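Local coordinates for plasmid Partition par B protein (Enterobacteria phage P1, PDB 1ZX4) that controls partitioning of the P1 plasmid by recognising and binding its cis-acting partition sites on DNA, at residues Leu89-Ile100 / Ile115-Leu126. Residues are numbered along the deposited sequence; the frame is centred on the assembly and turned at random.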
ATOM      1  N   LEU C  89      -7.918  14.369  -0.821  1.00118.89           N
ATOM      2  CA  LEU C  89      -8.351  15.084  -2.016  1.00116.27           C
ATOM      3  C   LEU C  89      -7.175  15.500  -2.873  1.00116.86           C
ATOM      4  O   LEU C  89      -7.160  15.249  -4.075  1.00115.00           O
ATOM      5  CB  LEU C  89      -9.156  16.327  -1.644  1.00114.49           C
ATOM      6  CG  LEU C  89      -9.447  17.262  -2.828  1.00115.25           C
ATOM      7  CD1 LEU C  89     -10.136  16.487  -3.939  1.00116.44           C
ATOM      8  CD2 LEU C  89     -10.306  18.427  -2.376  1.00113.76           C
ATOM      9  N   ILE C  90      -6.205  16.158  -2.253  1.00118.80           N
ATOM     10  CA  ILE C  90      -5.012  16.599  -2.956  1.00121.60           C
ATOM     11  C   ILE C  90      -4.549  15.438  -3.815  1.00122.78           C
ATOM     12  O   ILE C  90      -4.487  15.524  -5.038  1.00122.23           O
ATOM     13  CB  ILE C  90      -3.876  16.889  -1.989  1.00124.48           C
ATOM     14  CG1 ILE C  90      -4.362  17.778  -0.853  1.00123.10           C
ATOM     15  CG2 ILE C  90      -2.722  17.530  -2.732  1.00126.65           C
ATOM     16  CD1 ILE C  90      -3.417  17.770   0.319  1.00126.63           C
ATOM     17  N   GLN C  91      -4.214  14.349  -3.137  1.00126.00           N
ATOM     18  CA  GLN C  91      -3.755  13.140  -3.790  1.00131.11           C
ATOM     19  C   GLN C  91      -4.538  12.954  -5.089  1.00132.54           C
ATOM     20  O   GLN C  91      -3.965  12.886  -6.175  1.00133.38           O
ATOM     21  CB  GLN C  91      -3.978  11.938  -2.860  1.00134.52           C
ATOM     22  CG  GLN C  91      -3.499  12.133  -1.419  1.00141.41           C
ATOM     23  CD  GLN C  91      -2.019  12.504  -1.310  1.00146.24           C
ATOM     24  OE1 GLN C  91      -1.134  11.767  -1.756  1.00146.59           O
ATOM     25  NE2 GLN C  91      -1.749  13.652  -0.706  1.00147.75           N
ATOM     26  N   ASN C  92      -5.858  12.903  -4.961  1.00133.75           N
ATOM     27  CA  ASN C  92      -6.756  12.711  -6.097  1.00132.92           C
ATOM     28  C   ASN C  92      -6.577  13.679  -7.267  1.00133.78           C
ATOM     29  O   ASN C  92      -6.300  13.251  -8.393  1.00133.13           O
ATOM     30  CB  ASN C  92      -8.207  12.767  -5.615  1.00130.93           C
ATOM     31  CG  ASN C  92      -8.563  11.610  -4.710  1.00129.50           C
ATOM     32  OD1 ASN C  92      -8.658  10.468  -5.155  1.00126.65           O
ATOM     33  ND2 ASN C  92      -8.758  11.899  -3.428  1.00130.72           N
ATOM     34  N   ILE C  93      -6.744  14.976  -7.006  1.00133.85           N
ATOM     35  CA  ILE C  93      -6.631  15.975  -8.061  1.00132.94           C
ATOM     36  C   ILE C  93      -5.203  16.272  -8.483  1.00133.48           C
ATOM     37  O   ILE C  93      -4.961  16.543  -9.650  1.00134.33           O
ATOM     38  CB  ILE C  93      -7.312  17.326  -7.675  1.00132.23           C
ATOM     39  CG1 ILE C  93      -6.432  18.134  -6.723  1.00132.63           C
ATOM     40  CG2 ILE C  93      -8.639  17.063  -7.000  1.00131.87           C
ATOM     41  CD1 ILE C  93      -6.992  19.515  -6.405  1.00130.64           C
ATOM     42  N   SER C  94      -4.260  16.207  -7.547  1.00134.43           N
ATOM     43  CA  SER C  94      -2.862  16.506  -7.850  1.00136.06           C
ATOM     44  C   SER C  94      -2.383  16.057  -9.227  1.00137.16           C
ATOM     45  O   SER C  94      -1.741  16.831  -9.940  1.00137.06           O
ATOM     46  CB  SER C  94      -1.935  15.917  -6.790  1.00136.62           C
ATOM     47  OG  SER C  94      -0.590  16.252  -7.088  1.00136.33           O
ATOM     48  N   PRO C  95      -2.666  14.802  -9.617  1.00138.71           N
ATOM     49  CA  PRO C  95      -2.211  14.367 -10.942  1.00139.12           C
ATOM     50  C   PRO C  95      -2.756  15.315 -12.011  1.00139.03           C
ATOM     51  O   PRO C  95      -2.017  16.101 -12.608  1.00136.94           O
ATOM     52  CB  PRO C  95      -2.795  12.961 -11.060  1.00138.23           C
ATOM     53  CG  PRO C  95      -2.800  12.484  -9.645  1.00138.76           C
ATOM     54  CD  PRO C  95      -3.324  13.692  -8.904  1.00139.31           C
ATOM     55  N   GLU C  96      -4.063  15.243 -12.227  1.00140.67           N
ATOM     56  CA  GLU C  96      -4.735  16.088 -13.201  1.00141.86           C
ATOM     57  C   GLU C  96      -4.365  17.562 -13.017  1.00141.70           C
ATOM     58  O   GLU C  96      -4.426  18.344 -13.957  1.00142.28           O
ATOM     59  CB  GLU C  96      -6.260  15.929 -13.077  1.00142.38           C
ATOM     60  CG  GLU C  96      -6.791  14.508 -13.284  1.00145.86           C
ATOM     61  CD  GLU C  96      -7.076  13.777 -11.981  1.00147.78           C
ATOM     62  OE1 GLU C  96      -7.866  14.299 -11.164  1.00148.33           O
ATOM     63  OE2 GLU C  96      -6.520  12.676 -11.777  1.00149.93           O
ATOM     64  N   ILE C  97      -3.967  17.938 -11.806  1.00142.35           N
ATOM     65  CA  ILE C  97      -3.628  19.330 -11.527  1.00142.75           C
ATOM     66  C   ILE C  97      -2.295  19.746 -12.142  1.00143.57           C
ATOM     67  O   ILE C  97      -2.249  20.691 -12.921  1.00144.42           O
ATOM     68  CB  ILE C  97      -3.642  19.608  -9.986  1.00142.69           C
ATOM     69  CG1 ILE C  97      -4.366  20.921  -9.702  1.00140.34           C
ATOM     70  CG2 ILE C  97      -2.231  19.689  -9.429  1.00142.96           C
ATOM     71  CD1 ILE C  97      -3.663  22.113 -10.256  1.00141.41           C
ATOM     72  N   ASN C  98      -1.214  19.049 -11.808  1.00144.53           N
ATOM     73  CA  ASN C  98       0.083  19.400 -12.371  1.00144.72           C
ATOM     74  C   ASN C  98      -0.007  19.245 -13.878  1.00144.24           C
ATOM     75  O   ASN C  98       0.717  19.890 -14.637  1.00142.74           O
ATOM     76  CB  ASN C  98       1.174  18.484 -11.834  1.00146.82           C
ATOM     77  CG  ASN C  98       2.389  18.464 -12.730  1.00150.64           C
ATOM     78  OD1 ASN C  98       2.990  19.502 -13.000  1.00153.25           O
ATOM     79  ND2 ASN C  98       2.750  17.280 -13.213  1.00153.51           N
ATOM     80  N   ASP C  99      -0.911  18.366 -14.292  1.00145.21           N
ATOM     81  CA  ASP C  99      -1.150  18.092 -15.698  1.00145.82           C
ATOM     82  C   ASP C  99      -1.580  19.420 -16.313  1.00145.38           C
ATOM     83  O   ASP C  99      -1.406  19.649 -17.511  1.00146.36           O
ATOM     84  CB  ASP C  99      -2.273  17.053 -15.831  1.00148.52           C
ATOM     85  CG  ASP C  99      -2.072  16.101 -17.005  1.00150.28           C
ATOM     86  OD1 ASP C  99      -1.961  16.577 -18.153  1.00152.85           O
ATOM     87  OD2 ASP C  99      -2.037  14.870 -16.779  1.00151.71           O
ATOM     88  N   ILE C 100      -2.133  20.295 -15.471  1.00144.45           N
ATOM     89  CA  ILE C 100      -2.600  21.610 -15.900  1.00143.41           C
ATOM     90  C   ILE C 100      -1.457  22.619 -16.023  1.00144.31           C
ATOM     91  O   ILE C 100      -1.648  23.705 -16.568  1.00144.63           O
ATOM     92  CB  ILE C 100      -3.637  22.196 -14.921  1.00142.34           C
ATOM     93  CG1 ILE C 100      -4.694  21.146 -14.587  1.00142.76           C
ATOM     94  CG2 ILE C 100      -4.316  23.397 -15.546  1.00141.57           C
ATOM     95  CD1 ILE C 100      -5.711  21.589 -13.552  1.00144.04           C
ATOM     96  N   ILE C 115      -7.996  24.744 -11.752  1.00110.81           N
ATOM     97  CA  ILE C 115      -7.583  24.122 -10.494  1.00107.84           C
ATOM     98  C   ILE C 115      -8.708  24.024  -9.466  1.00108.46           C
ATOM     99  O   ILE C 115      -8.855  23.009  -8.772  1.00109.89           O
ATOM    100  CB  ILE C 115      -6.387  24.895  -9.848  1.00103.76           C
ATOM    101  CG1 ILE C 115      -5.156  24.816 -10.752  1.00100.54           C
ATOM    102  CG2 ILE C 115      -6.053  24.316  -8.463  1.00100.74           C
ATOM    103  CD1 ILE C 115      -5.423  24.268 -12.137  1.00 99.10           C
ATOM    104  N   LEU C 116      -9.491  25.092  -9.363  1.00107.30           N
ATOM    105  CA  LEU C 116     -10.612  25.133  -8.442  1.00107.20           C
ATOM    106  C   LEU C 116     -11.733  24.219  -8.941  1.00108.12           C
ATOM    107  O   LEU C 116     -12.461  23.629  -8.141  1.00108.64           O
ATOM    108  CB  LEU C 116     -11.143  26.564  -8.293  1.00105.49           C
ATOM    109  CG  LEU C 116     -12.393  26.702  -7.405  1.00104.32           C
ATOM    110  CD1 LEU C 116     -12.030  26.417  -5.967  1.00100.97           C
ATOM    111  CD2 LEU C 116     -12.991  28.094  -7.521  1.00104.24           C
ATOM    112  N   ARG C 117     -11.883  24.107 -10.256  1.00108.58           N
ATOM    113  CA  ARG C 117     -12.921  23.250 -10.815  1.00110.39           C
ATOM    114  C   ARG C 117     -12.765  21.868 -10.197  1.00110.16           C
ATOM    115  O   ARG C 117     -13.743  21.227  -9.788  1.00108.99           O
ATOM    116  CB  ARG C 117     -12.754  23.162 -12.332  1.00114.41           C
ATOM    117  CG  ARG C 117     -13.947  23.667 -13.127  1.00120.39           C
ATOM    118  CD  ARG C 117     -13.470  24.147 -14.481  1.00126.89           C
ATOM    119  NE  ARG C 117     -14.553  24.416 -15.419  1.00131.15           N
ATOM    120  CZ  ARG C 117     -14.399  25.088 -16.558  1.00133.50           C
ATOM    121  NH1 ARG C 117     -13.208  25.568 -16.900  1.00131.94           N
ATOM    122  NH2 ARG C 117     -15.432  25.269 -17.369  1.00136.57           N
ATOM    123  N   LEU C 118     -11.514  21.430 -10.109  1.00109.75           N
ATOM    124  CA  LEU C 118     -11.174  20.120  -9.554  1.00106.85           C
ATOM    125  C   LEU C 118     -11.410  20.083  -8.056  1.00105.16           C
ATOM    126  O   LEU C 118     -12.101  19.215  -7.535  1.00103.99           O
ATOM    127  CB  LEU C 118      -9.698  19.825  -9.794  1.00105.85           C
ATOM    128  CG  LEU C 118      -9.348  19.450 -11.225  1.00104.24           C
ATOM    129  CD1 LEU C 118      -7.908  19.858 -11.516  1.00102.87           C
ATOM    130  CD2 LEU C 118      -9.587  17.948 -11.440  1.00102.35           C
ATOM    131  N   ILE C 119     -10.817  21.036  -7.357  1.00103.25           N
ATOM    132  CA  ILE C 119     -10.959  21.093  -5.913  1.00102.24           C
ATOM    133  C   ILE C 119     -12.413  20.932  -5.487  1.00104.86           C
ATOM    134  O   ILE C 119     -12.707  20.362  -4.433  1.00105.93           O
ATOM    135  CB  ILE C 119     -10.343  22.414  -5.381  1.00 98.16           C
ATOM    136  CG1 ILE C 119      -8.844  22.328  -5.668  1.00 99.38           C
ATOM    137  CG2 ILE C 119     -10.600  22.608  -3.869  1.00 92.65           C
ATOM    138  CD1 ILE C 119      -8.031  23.568  -5.389  1.00100.08           C
ATOM    139  N   THR C 120     -13.325  21.456  -6.299  1.00106.94           N
ATOM    140  CA  THR C 120     -14.747  21.364  -6.018  1.00108.03           C
ATOM    141  C   THR C 120     -15.312  20.022  -6.477  1.00110.05           C
ATOM    142  O   THR C 120     -15.897  19.292  -5.689  1.00109.11           O
ATOM    143  CB  THR C 120     -15.481  22.460  -6.725  1.00107.55           C
ATOM    144  OG1 THR C 120     -15.309  22.296  -8.135  1.00110.17           O
ATOM    145  CG2 THR C 120     -14.938  23.791  -6.300  1.00106.50           C
ATOM    146  N   LYS C 121     -15.130  19.693  -7.752  1.00114.57           N
ATOM    147  CA  LYS C 121     -15.658  18.438  -8.292  1.00120.38           C
ATOM    148  C   LYS C 121     -15.147  17.196  -7.551  1.00122.35           C
ATOM    149  O   LYS C 121     -15.926  16.362  -7.082  1.00122.02           O
ATOM    150  CB  LYS C 121     -15.326  18.322  -9.792  1.00121.14           C
ATOM    151  CG  LYS C 121     -13.991  17.646 -10.120  1.00125.30           C
ATOM    152  CD  LYS C 121     -14.112  16.112 -10.066  1.00125.78           C
ATOM    153  CE  LYS C 121     -12.776  15.409 -10.287  1.00125.01           C
ATOM    154  NZ  LYS C 121     -12.951  13.929 -10.266  1.00124.33           N
ATOM    155  N   GLU C 122     -13.828  17.080  -7.450  1.00124.99           N
ATOM    156  CA  GLU C 122     -13.231  15.942  -6.785  1.00127.27           C
ATOM    157  C   GLU C 122     -13.710  15.883  -5.348  1.00127.61           C
ATOM    158  O   GLU C 122     -14.152  14.843  -4.872  1.00126.91           O
ATOM    159  CB  GLU C 122     -11.711  16.046  -6.829  1.00129.47           C
ATOM    160  CG  GLU C 122     -11.048  14.842  -7.472  1.00134.71           C
ATOM    161  CD  GLU C 122     -11.581  13.528  -6.935  1.00137.32           C
ATOM    162  OE1 GLU C 122     -11.784  13.423  -5.703  1.00139.08           O
ATOM    163  OE2 GLU C 122     -11.787  12.600  -7.747  1.00138.06           O
ATOM    164  N   ALA C 123     -13.628  17.008  -4.658  1.00128.91           N
ATOM    165  CA  ALA C 123     -14.072  17.058  -3.279  1.00131.00           C
ATOM    166  C   ALA C 123     -15.554  16.691  -3.209  1.00132.49           C
ATOM    167  O   ALA C 123     -16.002  16.061  -2.250  1.00132.92           O
ATOM    168  CB  ALA C 123     -13.841  18.448  -2.711  1.00130.11           C
ATOM    169  N   SER C 124     -16.309  17.079  -4.235  1.00133.82           N
ATOM    170  CA  SER C 124     -17.745  16.804  -4.286  1.00135.46           C
ATOM    171  C   SER C 124     -18.027  15.401  -4.808  1.00135.33           C
ATOM    172  O   SER C 124     -19.181  15.009  -4.989  1.00135.60           O
ATOM    173  CB  SER C 124     -18.452  17.839  -5.170  1.00136.40           C
ATOM    174  OG  SER C 124     -19.854  17.616  -5.212  1.00139.92           O
ATOM    175  N   LEU C 125     -16.961  14.651  -5.052  1.00134.86           N
ATOM    176  CA  LEU C 125     -17.078  13.287  -5.545  1.00134.05           C
ATOM    177  C   LEU C 125     -16.694  12.368  -4.380  1.00132.98           C
ATOM    178  O   LEU C 125     -17.179  11.237  -4.264  1.00134.02           O
ATOM    179  CB  LEU C 125     -16.136  13.100  -6.742  1.00135.00           C
ATOM    180  CG  LEU C 125     -16.219  11.854  -7.631  1.00136.10           C
ATOM    181  CD1 LEU C 125     -15.494  12.153  -8.947  1.00136.76           C
ATOM    182  CD2 LEU C 125     -15.614  10.630  -6.929  1.00135.64           C
ATOM    183  N   LEU C 126     -15.829  12.885  -3.512  1.00130.02           N
ATOM    184  CA  LEU C 126     -15.363  12.156  -2.345  1.00126.82           C
ATOM    185  C   LEU C 126     -16.404  12.322  -1.261  1.00127.87           C
ATOM    186  O   LEU C 126     -16.588  11.439  -0.431  1.00127.96           O
ATOM    187  CB  LEU C 126     -14.040  12.738  -1.862  1.00125.07           C
ATOM    188  CG  LEU C 126     -12.999  12.910  -2.963  1.00124.14           C
ATOM    189  CD1 LEU C 126     -11.871  13.806  -2.488  1.00121.78           C
ATOM    190  CD2 LEU C 126     -12.497  11.538  -3.383  1.00126.74           C
TER
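With CG trans to its backbone N (chi1 170°), Leu89 swings both methyl groups across to helix 108-126, whereas Leu118 on the facing helix carries CG close to its own backbone N and reaches back toward helix 83-102. Each of the two leucines is a knob in a hole of the other helix. Leu89 sits among Ile119, Glu122, Ala123 and Leu126, its CD2 3.6 Å from Ala123 CB and its CD1 against Leu126 CD1; Leu118 sits among Ile93, Glu96, Ile97 and Ile100, where its CD1 meets the CD1 of Ile100. Midway between them Ile93 divides its branches, CD1 resting on Ile119 CG1 and CG2 lying beside the CB and CG methylenes of Glu122. Consecutive in the chain and joined by a short connection, the helices form a helical hairpin within the ParB-family region; its arms run roughly antiparallel, splayed at 137°, with segment axes 9.7 Å apart at closest approach. Val75 of helix 66-78 touches Ala123, and Phe58 touches Ile115 and Ile119, joining the hairpin to the helical part that carries the helix-turn-helix. Next to Leu89, the carboxylate of Glu122 stacks, offset toward CB, on the amide of Asn92, the planes only 10° apart and OE1 3.6 Å from Asn92 CB. Lys121 NZ meets Glu122 OE2 at 3.1 Å from above the carboxylate plane, a salt bridge that probably offsets part of the carboxylate's negative charge. Beyond this pair, Asn92 ND2 faces both methyl groups of Leu126, about equally close to each, and both residues also touch strand 136-141, through Thr138 and Val136 respectively.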